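Local coordinates for protein pentafunctional AROM polypeptide (Schizosaccharomyces pombe, PDB 5SWV) that probably catalyses two consecutive steps of the shikimate pathway, dehydrating 3-dehydroquinate and reducing 3-dehydroshikimate, in its dehydroquinate dehydratase and shikimate dehydrogenase portions, at residues 459-462 / 463-467; 389-393 / 394-398; 20-23 / 24-28; 295-298 / 299-302. All coordinates share one frame; numbering follows the deposited sequence.

The four contacts are local, each made between neighbouring turns of a helix or at its end, and none touches another. Contact 3 (20-28) lies in the dehydroquinase barrel, contact 4 (295-302) in the substrate-binding part of the shikimate dehydrogenase, and contacts 1 (459-467) and 2 (389-398) serve one six-stranded parallel sheet. The latter two are the closest pair, with centres about 20 Å apart and nearest atoms about 10 Å apart. Contacts 3 and 4 stand on opposite sides of the chain's centre, about 45 Å between centres, while contacts 1 and 4 are about 51 Å apart. Contacts 1, 2 and 4 place apolar side chains against sheet strands, whereas contact 3 packs mainly on helix 58-69.

Contact 1: residues 459-462 / 463-467; sequences SVIK and ALLAN
Val460 and Leu464 lie side by side along one turn of helix, pointing the same way, and Ile461 and Leu465 repeat the pairing one residue further round. In the first pair CG1 of Val460 meets CD1 of Leu464 at 3.7 Å. That valine methyl stands opposite the backbone N (chi1 -177°), a setting that brings it beside its own carbonyl and level with the leucine of the following turn. In the second pair the branch that touches is the short one: CG2 of Ile461 is 3.7 Å from CD1 of Leu465. With chi1 at -66°, the longer CG1 branch of Ile461 is swung back towards the start of the helix, and CG2 faces the next turn. The contact is therefore methyl against methyl in both pairs.

The backbone sets this spacing of four. Leu464 N bonds to Val460 O at 3.0 Å, and Leu465 N bonds to Ile461 O in the same way. Before them Ala463 N bonds to Ser459 O; after them the bond from Ala466 N to Lys462 O is weak. Residue types divide by face, as in an amphipathic helix: the four large aliphatic side chains are buried, whereas Ser459, Lys462, Ala463 and Ala466, polar or small, occupy the exposed side.

Helix 455-466 leads from strand 440-445 to strand 472-476 of a parallel sheet. Leu464 packs on Leu440 and Leu465 on Val443 of the first of these strands, while Ile461 and Leu465 also reach Leu486 and Val489 of helix 485-492.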
loop_
_atom_site.group_PDB
_atom_site.type_symbol
_atom_site.label_atom_id
_atom_site.label_comp_id
_atom_site.label_asym_id
_atom_site.label_seq_id
_atom_site.Cartn_x
_atom_site.Cartn_y
_atom_site.Cartn_z
ATOM N N SER A 459 0.155 -8.353 -37.818
ATOM C CA SER A 459 0.192 -7.145 -38.630
ATOM C C SER A 459 -0.405 -5.919 -37.943
ATOM O O SER A 459 0.161 -4.831 -38.011
ATOM C CB SER A 459 -0.572 -7.406 -39.929
ATOM O OG SER A 459 -0.913 -6.200 -40.585
ATOM N N VAL A 460 -1.554 -6.114 -37.300
ATOM C CA VAL A 460 -2.275 -5.044 -36.596
ATOM C C VAL A 460 -1.542 -4.638 -35.315
ATOM O O VAL A 460 -1.431 -3.452 -34.990
ATOM C CB VAL A 460 -3.708 -5.488 -36.199
ATOM C CG1 VAL A 460 -4.471 -4.344 -35.537
ATOM C CG2 VAL A 460 -4.471 -6.007 -37.406
ATOM N N ILE A 461 -1.061 -5.644 -34.588
ATOM C CA ILE A 461 -0.312 -5.434 -33.356
ATOM C C ILE A 461 0.957 -4.638 -33.649
ATOM O O ILE A 461 1.212 -3.619 -32.998
ATOM C CB ILE A 461 0.033 -6.778 -32.670
ATOM C CG1 ILE A 461 -1.248 -7.481 -32.197
ATOM C CG2 ILE A 461 0.975 -6.564 -31.478
ATOM C CD1 ILE A 461 -1.059 -8.946 -31.863
ATOM N N LYS A 462 1.732 -5.105 -34.631
ATOM C CA LYS A 462 2.897 -4.373 -35.137
ATOM C C LYS A 462 2.594 -2.907 -35.431
ATOM O O LYS A 462 3.329 -2.026 -35.003
ATOM C CB LYS A 462 3.418 -5.023 -36.411
ATOM C CG LYS A 462 4.299 -6.239 -36.178
ATOM C CD LYS A 462 4.651 -6.895 -37.516
ATOM C CE LYS A 462 5.961 -7.673 -37.452
ATOM N NZ LYS A 462 5.886 -8.785 -36.465
ATOM N N ALA A 463 1.504 -2.661 -36.149
ATOM C CA ALA A 463 1.124 -1.311 -36.555
ATOM C C ALA A 463 0.782 -0.399 -35.378
ATOM O O ALA A 463 1.274 0.720 -35.305
ATOM C CB ALA A 463 -0.044 -1.362 -37.524
ATOM N N LEU A 464 -0.066 -0.887 -34.467
ATOM C CA LEU A 464 -0.505 -0.122 -33.282
ATOM C C LEU A 464 0.626 0.198 -32.321
ATOM O O LEU A 464 0.705 1.313 -31.806
ATOM C CB LEU A 464 -1.579 -0.898 -32.519
ATOM C CG LEU A 464 -2.928 -1.047 -33.232
ATOM C CD1 LEU A 464 -3.732 -2.216 -32.654
ATOM C CD2 LEU A 464 -3.714 0.258 -33.170
ATOM N N LEU A 465 1.493 -0.786 -32.077
ATOM C CA LEU A 465 2.640 -0.593 -31.189
ATOM C C LEU A 465 3.615 0.485 -31.662
ATOM O O LEU A 465 4.299 1.085 -30.836
ATOM C CB LEU A 465 3.390 -1.913 -30.960
ATOM C CG LEU A 465 2.654 -3.004 -30.173
ATOM C CD1 LEU A 465 3.485 -4.276 -30.107
ATOM C CD2 LEU A 465 2.300 -2.528 -28.778
ATOM N N ALA A 466 3.678 0.721 -32.975
ATOM C CA ALA A 466 4.463 1.821 -33.553
ATOM C C ALA A 466 4.027 3.156 -32.977
ATOM O O ALA A 466 4.861 4.002 -32.640
ATOM C CB ALA A 466 4.336 1.851 -35.074
ATOM N N ASN A 467 2.721 3.334 -32.838
ATOM C CA ASN A 467 2.186 4.599 -32.386
ATOM C C ASN A 467 2.119 4.609 -30.862
ATOM O O ASN A 467 1.207 4.028 -30.263
ATOM C CB ASN A 467 0.826 4.848 -33.044
ATOM C CG ASN A 467 0.513 6.318 -33.196
ATOM O OD1 ASN A 467 -0.600 6.679 -33.576
ATOM N ND2 ASN A 467 1.488 7.178 -32.916
#

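Contact 2: residues 389-393 / 394-398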
loop_
_atom_site.group_PDB
_atom_site.type_symbol
_atom_site.label_atom_id
_atom_site.label_comp_id
_atom_site.label_asym_id
_atom_site.label_seq_id
_atom_site.Cartn_x
_atom_site.Cartn_y
_atom_site.Cartn_z
ATOM N N TYR A 389 -10.852 -4.315 -16.755
ATOM C CA TYR A 389 -11.107 -3.683 -15.438
ATOM C C TYR A 389 -9.901 -2.861 -14.950
ATOM O O TYR A 389 -10.048 -1.696 -14.583
ATOM C CB TYR A 389 -11.516 -4.725 -14.389
ATOM C CG TYR A 389 -11.663 -4.186 -12.985
ATOM C CD1 TYR A 389 -12.633 -3.249 -12.678
ATOM C CD2 TYR A 389 -10.827 -4.628 -11.952
ATOM C CE1 TYR A 389 -12.782 -2.757 -11.378
ATOM C CE2 TYR A 389 -10.953 -4.142 -10.653
ATOM C CZ TYR A 389 -11.933 -3.205 -10.359
ATOM O OH TYR A 389 -12.052 -2.725 -9.065
ATOM N N SER A 390 -8.709 -3.456 -14.995
ATOM C CA SER A 390 -7.498 -2.768 -14.532
ATOM C C SER A 390 -7.246 -1.501 -15.341
ATOM O O SER A 390 -7.009 -0.450 -14.769
ATOM C CB SER A 390 -6.270 -3.692 -14.578
ATOM O OG SER A 390 -6.409 -4.749 -13.658
ATOM N N LEU A 391 -7.304 -1.586 -16.664
ATOM C CA LEU A 391 -7.025 -0.391 -17.477
ATOM C C LEU A 391 -8.063 0.684 -17.209
ATOM O O LEU A 391 -7.719 1.844 -17.054
ATOM C CB LEU A 391 -6.927 -0.716 -18.975
ATOM C CG LEU A 391 -5.677 -1.522 -19.354
ATOM C CD1 LEU A 391 -5.588 -1.763 -20.844
ATOM C CD2 LEU A 391 -4.413 -0.823 -18.886
ATOM N N HIS A 392 -9.316 0.270 -17.093
ATOM C CA HIS A 392 -10.390 1.193 -16.797
ATOM C C HIS A 392 -10.180 1.850 -15.443
ATOM O O HIS A 392 -10.334 3.068 -15.300
ATOM C CB HIS A 392 -11.763 0.500 -16.851
ATOM C CG HIS A 392 -12.917 1.453 -16.784
ATOM N ND1 HIS A 392 -13.454 1.886 -15.591
ATOM C CD2 HIS A 392 -13.620 2.074 -17.760
ATOM C CE1 HIS A 392 -14.440 2.731 -15.835
ATOM N NE2 HIS A 392 -14.559 2.865 -17.143
ATOM N N ARG A 393 -9.789 1.059 -14.457
ATOM C CA ARG A 393 -9.603 1.581 -13.106
ATOM C C ARG A 393 -8.445 2.553 -13.007
ATOM O O ARG A 393 -8.459 3.417 -12.161
ATOM C CB ARG A 393 -9.402 0.428 -12.123
ATOM C CG ARG A 393 -9.516 0.822 -10.664
ATOM C CD ARG A 393 -10.031 -0.331 -9.824
ATOM N NE ARG A 393 -9.538 -0.195 -8.457
ATOM C CZ ARG A 393 -10.155 0.434 -7.466
ATOM N NH1 ARG A 393 -11.346 1.011 -7.642
ATOM N NH2 ARG A 393 -9.566 0.486 -6.275
ATOM N N LEU A 394 -7.446 2.404 -13.868
ATOM C CA LEU A 394 -6.336 3.342 -13.945
ATOM C C LEU A 394 -6.676 4.587 -14.758
ATOM O O LEU A 394 -5.821 5.447 -14.901
ATOM C CB LEU A 394 -5.115 2.669 -14.588
ATOM C CG LEU A 394 -4.455 1.464 -13.899
ATOM C CD1 LEU A 394 -3.809 0.507 -14.889
ATOM C CD2 LEU A 394 -3.414 1.913 -12.897
ATOM N N GLY A 395 -7.878 4.674 -15.329
ATOM C CA GLY A 395 -8.344 5.889 -16.003
ATOM C C GLY A 395 -8.237 5.927 -17.528
ATOM O O GLY A 395 -8.496 6.969 -18.128
ATOM N N VAL A 396 -7.882 4.819 -18.167
ATOM C CA VAL A 396 -7.829 4.767 -19.630
ATOM C C VAL A 396 -9.219 5.060 -20.219
ATOM O O VAL A 396 -10.188 4.387 -19.888
ATOM C CB VAL A 396 -7.330 3.389 -20.119
ATOM C CG1 VAL A 396 -7.485 3.236 -21.626
ATOM C CG2 VAL A 396 -5.876 3.186 -19.730
ATOM N N SER A 397 -9.314 6.063 -21.086
ATOM C CA SER A 397 -10.620 6.489 -21.651
ATOM C C SER A 397 -11.016 5.772 -22.947
ATOM O O SER A 397 -12.181 5.810 -23.313
ATOM C CB SER A 397 -10.662 7.998 -21.866
ATOM O OG SER A 397 -9.609 8.375 -22.722
ATOM N N ARG A 398 -10.065 5.155 -23.648
ATOM C CA ARG A 398 -10.396 4.275 -24.772
ATOM C C ARG A 398 -9.628 2.975 -24.632
ATOM O O ARG A 398 -8.423 2.942 -24.789
ATOM C CB ARG A 398 -10.084 4.935 -26.114
ATOM C CG ARG A 398 -10.568 6.375 -26.220
ATOM C CD ARG A 398 -10.639 6.885 -27.644
ATOM N NE ARG A 398 -11.799 6.293 -28.302
ATOM C CZ ARG A 398 -12.540 6.855 -29.260
ATOM N NH1 ARG A 398 -13.576 6.180 -29.758
ATOM N NH2 ARG A 398 -12.282 8.082 -29.729
HETATM O O HOH W 1 -11.376 4.619 -17.195
#
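A Schellman motif closes helix 382-393, which joins strands 374-378 and 398-403 in a beta-alpha-beta unit of a parallel sheet whose strand order is that of the Rossmann fold. The helix follows a glycine-rich stretch, consistent with a dinucleotide-binding domain in the shikimate dehydrogenase. Gly395 turns the chain with a positive phi of 99°, a backbone setting in which a CB would collide with the carbonyl oxygen of Leu394, so that a residue lacking one fits comfortably. Two bonds then run back into the last turn: Val396 N reaches Leu391 O at 3.2 Å, and Gly395 N reaches His392 O at 2.9 Å.

The motif also brings apolar groups together. CG2 of Val396 folds back to CB of Leu391 at 4.1 Å, the hydrophobic contact that commonly accompanies this cap, and CD1 of Leu394 lies 4.3 Å from CD2 of Leu391. Leu391 packs further on Val377 of the sheet, and Leu394 on Tyr358 and Phe361 of helix 353-364, so aliphatic side chains suit both leucine positions. On the other side, a water sits over one face of the His392 ring and donates to His392 O at 2.7 Å and to Val396 O at 3.0 Å.

Contact 3: residues 20-23 / 24-28; sequences PRIE and DALPT
Asp24 turns its carboxylate back over the aliphatic root of Arg21, OD2 lying 3.5 Å from CB of Arg21. Across it comes the Pro20 ring, nearly at a right angle, with CD 3.8 Å from the same OD2. Asp24 belongs to the exposed side, where a short acidic side chain can stay by the solvent; its N makes a weak bond to Arg21 O.

The guanidinium itself goes to Glu23. Bends at chi2 and chi3 (-71° and -68°) curl the Arg21 chain round so that it grips this carboxylate side-on, NE to OE1 at 3.0 Å and NH2 to OE2 at 3.0 Å. Both oxygens are met from above the carboxylate plane, so this salt bridge is not a flat pairing.

Ile22 provides the buried side, with CG2 4.0 Å from CD2 of Leu26. Its carbonyl takes Ala25 N at 2.9 Å. Pro27, a residue without an N-H, sets CD 3.4 Å from Glu23 O and so cannot donate to it.

Helix 22-25 follows strand 13-17 of the dehydroquinase barrel. Gln64 of helix 58-69 bonds both Ile22 N and Glu23 OE1, and Ile22 packs on Leu67 of that helix and on Leu46.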
loop_
_atom_site.group_PDB
_atom_site.type_symbol
_atom_site.label_atom_id
_atom_site.label_comp_id
_atom_site.label_asym_id
_atom_site.label_seq_id
_atom_site.Cartn_x
_atom_site.Cartn_y
_atom_site.Cartn_z
ATOM N N PRO A 20 17.040 14.848 4.420
ATOM C CA PRO A 20 17.044 16.277 4.120
ATOM C C PRO A 20 16.350 16.658 2.826
ATOM O O PRO A 20 15.968 17.810 2.684
ATOM C CB PRO A 20 18.528 16.620 3.992
ATOM C CG PRO A 20 19.278 15.402 4.369
ATOM C CD PRO A 20 18.363 14.249 4.213
ATOM N N ARG A 21 16.238 15.723 1.880
ATOM C CA ARG A 21 15.575 15.953 0.579
ATOM C C ARG A 21 14.756 14.734 0.143
ATOM O O ARG A 21 15.208 13.601 0.294
ATOM C CB ARG A 21 16.629 16.208 -0.494
ATOM C CG ARG A 21 17.485 17.448 -0.307
ATOM C CD ARG A 21 16.666 18.705 -0.559
ATOM N NE ARG A 21 16.290 18.836 -1.974
ATOM C CZ ARG A 21 16.952 19.538 -2.896
ATOM N NH1 ARG A 21 18.059 20.237 -2.614
ATOM N NH2 ARG A 21 16.487 19.545 -4.133
ATOM N N ILE A 22 13.570 14.956 -0.418
ATOM C CA ILE A 22 12.749 13.844 -0.903
ATOM C C ILE A 22 13.443 13.118 -2.078
ATOM O O ILE A 22 13.282 11.901 -2.236
ATOM C CB ILE A 22 11.283 14.278 -1.225
ATOM C CG1 ILE A 22 10.389 14.156 0.009
ATOM C CG2 ILE A 22 10.615 13.391 -2.283
ATOM C CD1 ILE A 22 10.787 15.028 1.155
ATOM N N GLU A 23 14.237 13.850 -2.860
ATOM C CA GLU A 23 15.051 13.250 -3.935
ATOM C C GLU A 23 15.919 12.101 -3.415
ATOM O O GLU A 23 16.104 11.101 -4.107
ATOM C CB GLU A 23 15.966 14.289 -4.599
ATOM C CG GLU A 23 15.260 15.338 -5.449
ATOM C CD GLU A 23 14.841 16.597 -4.685
ATOM O OE1 GLU A 23 14.822 16.621 -3.430
ATOM O OE2 GLU A 23 14.517 17.592 -5.352
ATOM N N ASP A 24 16.444 12.258 -2.194
ATOM C CA ASP A 24 17.293 11.248 -1.546
ATOM C C ASP A 24 16.505 9.992 -1.189
ATOM O O ASP A 24 17.073 8.915 -1.095
ATOM C CB ASP A 24 17.952 11.804 -0.267
ATOM C CG ASP A 24 18.756 13.075 -0.509
ATOM O OD1 ASP A 24 19.143 13.334 -1.669
ATOM O OD2 ASP A 24 19.006 13.816 0.470
ATOM N N ALA A 25 15.210 10.147 -0.950
ATOM C CA ALA A 25 14.339 9.034 -0.611
ATOM C C ALA A 25 13.923 8.193 -1.811
ATOM O O ALA A 25 13.696 6.989 -1.653
ATOM C CB ALA A 25 13.101 9.555 0.087
ATOM N N LEU A 26 13.830 8.821 -2.988
ATOM C CA LEU A 26 13.137 8.227 -4.132
ATOM C C LEU A 26 13.704 6.900 -4.624
ATOM O O LEU A 26 12.942 5.972 -4.824
ATOM C CB LEU A 26 13.037 9.194 -5.309
ATOM C CG LEU A 26 12.169 10.443 -5.148
ATOM C CD1 LEU A 26 12.132 11.198 -6.472
ATOM C CD2 LEU A 26 10.760 10.129 -4.648
ATOM N N PRO A 27 15.026 6.792 -4.828
ATOM C CA PRO A 27 15.507 5.492 -5.330
ATOM C C PRO A 27 14.977 4.274 -4.555
ATOM O O PRO A 27 14.394 3.382 -5.160
ATOM C CB PRO A 27 17.030 5.616 -5.209
ATOM C CG PRO A 27 17.294 7.078 -5.380
ATOM C CD PRO A 27 16.103 7.800 -4.794
ATOM N N THR A 28 15.121 4.291 -3.234
ATOM C CA THR A 28 14.760 3.169 -2.356
ATOM C C THR A 28 13.379 3.282 -1.669
ATOM O O THR A 28 13.059 2.480 -0.793
ATOM C CB THR A 28 15.802 3.069 -1.236
ATOM O OG1 THR A 28 15.785 4.293 -0.460
ATOM C CG2 THR A 28 17.183 2.827 -1.823
#

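Contact 4: residues 295-298 / 299-302; sequences QKVL and NLPD
Leu300 folds back under the last turn of a short helix and lays its side chain along the carbonyls of Lys296 and Val297. With chi1 at -69°, CG sits beside the backbone N and rests against two oxygens, 3.5 Å from Val297 O and 3.6 Å from Lys296 O. The end of the chain, CD1, comes to 4.4 Å from CG1 of Val297, a loose apolar touch. Beneath it the backbone is tied by Leu300 N, which bonds to Val297 O at 3.2 Å along a fairly straight N-H line (164°).

Asn299 takes a similar first torsion to a different end. Its amide is carried back over Gln295 O, with CG 3.6 Å away, and ND2 comes alongside CG of Gln295; ND2 makes no hydrogen bond to that oxygen, since the angle is poor. Asn299 N itself makes a weak bond there. Both polar side chains lie on the exposed side, which suits amides.

Helix 295-298 connects edge strand 282-285 with strand 303-308 in the substrate-binding domain of the shikimate dehydrogenase, a beta-alpha-beta crossover that passes strand 253-257. Inward, Val297 packs on Phe255 and Phe257 and Leu298 on Phe257 and Leu347, so branched aliphatic side chains lie against aromatic rings. Leu300 precedes Pro301, and its polyproline-II-like backbone (psi 141°) is one that a residue before proline readily adopts. A water spans the turn, donating to Leu298 O at 2.7 Å and Leu300 O at 2.8 Å.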
loop_
_atom_site.group_PDB
_atom_site.type_symbol
_atom_site.label_atom_id
_atom_site.label_comp_id
_atom_site.label_asym_id
_atom_site.label_seq_id
_atom_site.Cartn_x
_atom_site.Cartn_y
_atom_site.Cartn_z
ATOM N N GLN A 295 -11.635 -28.195 3.357
ATOM C CA GLN A 295 -12.495 -27.667 4.416
ATOM C C GLN A 295 -11.924 -27.829 5.832
ATOM O O GLN A 295 -12.134 -26.957 6.681
ATOM C CB GLN A 295 -13.880 -28.309 4.343
ATOM C CG GLN A 295 -14.922 -27.571 5.163
ATOM C CD GLN A 295 -16.325 -28.096 4.938
ATOM O OE1 GLN A 295 -16.529 -29.247 4.520
ATOM N NE2 GLN A 295 -17.309 -27.255 5.224
ATOM N N LYS A 296 -11.224 -28.937 6.084
ATOM C CA LYS A 296 -10.609 -29.195 7.400
ATOM C C LYS A 296 -9.366 -28.318 7.666
ATOM O O LYS A 296 -8.974 -28.111 8.826
ATOM C CB LYS A 296 -10.263 -30.685 7.554
ATOM C CG LYS A 296 -9.041 -31.126 6.768
ATOM C CD LYS A 296 -9.183 -32.548 6.236
ATOM C CE LYS A 296 -7.978 -32.943 5.376
ATOM N NZ LYS A 296 -8.372 -33.719 4.166
ATOM N N VAL A 297 -8.754 -27.826 6.586
ATOM C CA VAL A 297 -7.649 -26.866 6.650
ATOM C C VAL A 297 -8.172 -25.488 7.029
ATOM O O VAL A 297 -7.569 -24.785 7.850
ATOM C CB VAL A 297 -6.910 -26.759 5.295
ATOM C CG1 VAL A 297 -5.795 -25.719 5.351
ATOM C CG2 VAL A 297 -6.364 -28.122 4.884
ATOM N N LEU A 298 -9.295 -25.113 6.416
ATOM C CA LEU A 298 -9.946 -23.831 6.666
ATOM C C LEU A 298 -10.407 -23.688 8.112
ATOM O O LEU A 298 -10.536 -22.567 8.596
ATOM C CB LEU A 298 -11.151 -23.641 5.744
ATOM C CG LEU A 298 -10.974 -23.681 4.220
ATOM C CD1 LEU A 298 -12.321 -23.444 3.552
ATOM C CD2 LEU A 298 -9.952 -22.688 3.703
ATOM N N ASN A 299 -10.665 -24.814 8.782
ATOM C CA ASN A 299 -11.073 -24.823 10.196
ATOM C C ASN A 299 -9.953 -25.052 11.218
ATOM O O ASN A 299 -10.246 -25.130 12.412
ATOM C CB ASN A 299 -12.181 -25.868 10.423
ATOM C CG ASN A 299 -13.481 -25.498 9.738
ATOM O OD1 ASN A 299 -13.803 -24.324 9.581
ATOM N ND2 ASN A 299 -14.236 -26.505 9.327
ATOM N N LEU A 300 -8.691 -25.144 10.785
ATOM C CA LEU A 300 -7.589 -25.279 11.742
ATOM C C LEU A 300 -7.585 -24.066 12.663
ATOM O O LEU A 300 -7.863 -22.970 12.213
ATOM C CB LEU A 300 -6.242 -25.401 11.040
ATOM C CG LEU A 300 -5.992 -26.692 10.257
ATOM C CD1 LEU A 300 -4.692 -26.538 9.490
ATOM C CD2 LEU A 300 -5.943 -27.930 11.149
ATOM N N PRO A 301 -7.304 -24.257 13.959
ATOM C CA PRO A 301 -7.343 -23.078 14.860
ATOM C C PRO A 301 -6.375 -21.941 14.451
ATOM O O PRO A 301 -6.697 -20.765 14.627
ATOM C CB PRO A 301 -6.981 -23.665 16.239
ATOM C CG PRO A 301 -6.294 -24.968 15.948
ATOM C CD PRO A 301 -6.886 -25.486 14.661
ATOM N N ASP A 302 -5.240 -22.312 13.859
ATOM C CA ASP A 302 -4.180 -21.368 13.461
ATOM C C ASP A 302 -4.133 -21.020 11.946
ATOM O O ASP A 302 -3.116 -20.523 11.452
ATOM C CB ASP A 302 -2.824 -21.919 13.934
ATOM C CG ASP A 302 -2.543 -23.350 13.434
ATOM O OD1 ASP A 302 -3.462 -24.014 12.903
ATOM O OD2 ASP A 302 -1.395 -23.829 13.593
HETATM O O HOH W 2 -10.118 -21.653 11.125
#